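Local coordinates for Serine/threonine-protein kinase Tel1 (Chaetomium thermophilum, PDB 6SKY) that is a serine/threonine kinase of the ATM family that probably senses DNA damage and activates checkpoint signalling by phosphorylating proteins at Ser-Gln and Thr-Gln sites, at residues Lys2064-His2069 with Gly2085-Leu2090. Numbering follows the deposited sequence.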
loop_
_atom_site.group_PDB
_atom_site.type_symbol
_atom_site.label_atom_id
_atom_site.label_comp_id
_atom_site.label_asym_id
_atom_site.label_seq_id
_atom_site.Cartn_x
_atom_site.Cartn_y
_atom_site.Cartn_z
ATOM N N LYS A 2064 38.306 14.095 -21.425
ATOM C CA LYS A 2064 39.128 15.264 -21.147
ATOM C C LYS A 2064 38.292 16.424 -20.627
ATOM O O LYS A 2064 38.647 17.066 -19.633
ATOM C CB LYS A 2064 39.863 15.647 -22.421
ATOM C CG LYS A 2064 40.849 16.758 -22.321
ATOM C CD LYS A 2064 41.254 17.140 -23.720
ATOM C CE LYS A 2064 41.490 15.901 -24.570
ATOM N NZ LYS A 2064 41.204 16.132 -26.008
ATOM N N ASN A 2065 37.174 16.713 -21.290
ATOM C CA ASN A 2065 36.334 17.821 -20.855
ATOM C C ASN A 2065 35.721 17.559 -19.488
ATOM O O ASN A 2065 35.597 18.478 -18.671
ATOM C CB ASN A 2065 35.245 18.075 -21.887
ATOM C CG ASN A 2065 35.806 18.422 -23.239
ATOM O OD1 ASN A 2065 36.729 19.222 -23.351
ATOM N ND2 ASN A 2065 35.258 17.814 -24.280
ATOM N N THR A 2066 35.332 16.313 -19.212
ATOM C CA THR A 2066 34.757 16.009 -17.908
ATOM C C THR A 2066 35.775 16.202 -16.797
ATOM O O THR A 2066 35.444 16.731 -15.731
ATOM C CB THR A 2066 34.212 14.588 -17.890
ATOM O OG1 THR A 2066 33.211 14.451 -18.895
ATOM C CG2 THR A 2066 33.596 14.293 -16.564
ATOM N N VAL A 2067 37.021 15.784 -17.017
ATOM C CA VAL A 2067 38.034 15.993 -15.988
ATOM C C VAL A 2067 38.317 17.477 -15.806
ATOM O O VAL A 2067 38.489 17.956 -14.679
ATOM C CB VAL A 2067 39.310 15.210 -16.320
ATOM C CG1 VAL A 2067 40.410 15.573 -15.367
ATOM C CG2 VAL A 2067 39.036 13.758 -16.220
ATOM N N ARG A 2068 38.357 18.235 -16.901
ATOM C CA ARG A 2068 38.567 19.672 -16.774
ATOM C C ARG A 2068 37.440 20.333 -16.003
ATOM O O ARG A 2068 37.653 21.346 -15.335
ATOM C CB ARG A 2068 38.697 20.318 -18.144
ATOM C CG ARG A 2068 40.014 20.081 -18.836
ATOM C CD ARG A 2068 40.207 21.127 -19.902
ATOM N NE ARG A 2068 41.299 20.822 -20.814
ATOM C CZ ARG A 2068 41.131 20.325 -22.033
ATOM N NH1 ARG A 2068 42.185 20.085 -22.798
ATOM N NH2 ARG A 2068 39.911 20.070 -22.488
ATOM N N HIS A 2069 36.227 19.793 -16.100
ATOM C CA HIS A 2069 35.113 20.379 -15.359
ATOM C C HIS A 2069 35.154 19.985 -13.888
ATOM O O HIS A 2069 34.802 20.784 -13.018
ATOM C CB HIS A 2069 33.788 19.967 -15.987
ATOM C CG HIS A 2069 32.603 20.644 -15.379
ATOM N ND1 HIS A 2069 31.438 19.977 -15.079
ATOM C CD2 HIS A 2069 32.404 21.930 -15.012
ATOM C CE1 HIS A 2069 30.572 20.821 -14.552
ATOM N NE2 HIS A 2069 31.133 22.014 -14.499
ATOM N N GLY A 2085 29.950 9.733 -12.681
ATOM C CA GLY A 2085 29.201 8.732 -13.411
ATOM C C GLY A 2085 29.299 8.884 -14.911
ATOM O O GLY A 2085 29.274 7.894 -15.637
ATOM N N ALA A 2086 29.395 10.121 -15.398
ATOM C CA ALA A 2086 29.684 10.338 -16.812
ATOM C C ALA A 2086 31.031 9.743 -17.199
ATOM O O ALA A 2086 31.166 9.134 -18.264
ATOM C CB ALA A 2086 29.656 11.828 -17.131
ATOM N N LEU A 2087 32.041 9.927 -16.354
ATOM C CA LEU A 2087 33.332 9.294 -16.602
ATOM C C LEU A 2087 33.210 7.780 -16.664
ATOM O O LEU A 2087 33.811 7.137 -17.531
ATOM C CB LEU A 2087 34.332 9.690 -15.523
ATOM C CG LEU A 2087 34.970 11.069 -15.560
ATOM C CD1 LEU A 2087 35.846 11.224 -14.363
ATOM C CD2 LEU A 2087 35.767 11.220 -16.807
ATOM N N ALA A 2088 32.445 7.190 -15.745
ATOM C CA ALA A 2088 32.279 5.737 -15.738
ATOM C C ALA A 2088 31.561 5.241 -16.989
ATOM O O ALA A 2088 31.925 4.205 -17.559
ATOM C CB ALA A 2088 31.529 5.309 -14.487
ATOM N N ALA A 2089 30.541 5.972 -17.436
ATOM C CA ALA A 2089 29.830 5.616 -18.660
ATOM C C ALA A 2089 30.740 5.676 -19.877
ATOM O O ALA A 2089 30.737 4.766 -20.713
ATOM C CB ALA A 2089 28.633 6.540 -18.844
ATOM N N LEU A 2090 31.509 6.758 -20.012
ATOM C CA LEU A 2090 32.433 6.865 -21.136
ATOM C C LEU A 2090 33.492 5.775 -21.097
ATOM O O LEU A 2090 33.913 5.283 -22.146
ATOM C CB LEU A 2090 33.089 8.237 -21.155
ATOM C CG LEU A 2090 32.212 9.430 -21.506
ATOM C CD1 LEU A 2090 32.893 10.694 -21.093
ATOM C CD2 LEU A 2090 31.945 9.457 -22.969
#
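Thr2066 and Leu2087 lie alongside each other, their side chains running in opposing directions, with the methyl CG2 of the threonine 3.6 Å from CG of the leucine. With CG2 anti to the backbone N, the methyl is the branch that faces the leucine, and Leu2087 CD2 reaches far enough across to lie 3.9 Å from Thr2066 CB as well. The hydroxyl OG1 sits on the other branch, beside the backbone N, and hydrogen-bonds to the carbonyl O of Gly2062 one turn earlier, which satisfies this buried polar atom within its own helix. Across the interface the nearest approach to Thr2066 OG1 is a loose one, by Leu2090 CD1 at 4.4 Å. The two segments belong to consecutive helices, 2052-2070 and 2077-2097, which form an antiparallel hairpin of the FAT domain's alpha-solenoid; here the axes approach to 10.0 Å at 163°. Beside the threonine, Val2067 meets Leu2087 almost at a right angle, its CG2 lying 4.2 Å from the leucine CD2, so that this one leucine methyl touches both Thr2066 and Val2067. Helix 2035-2047 packs against Thr2066 and Leu2090 through Thr2038, whereas Val2067 rests on Leu1630 of helix 1627-1644.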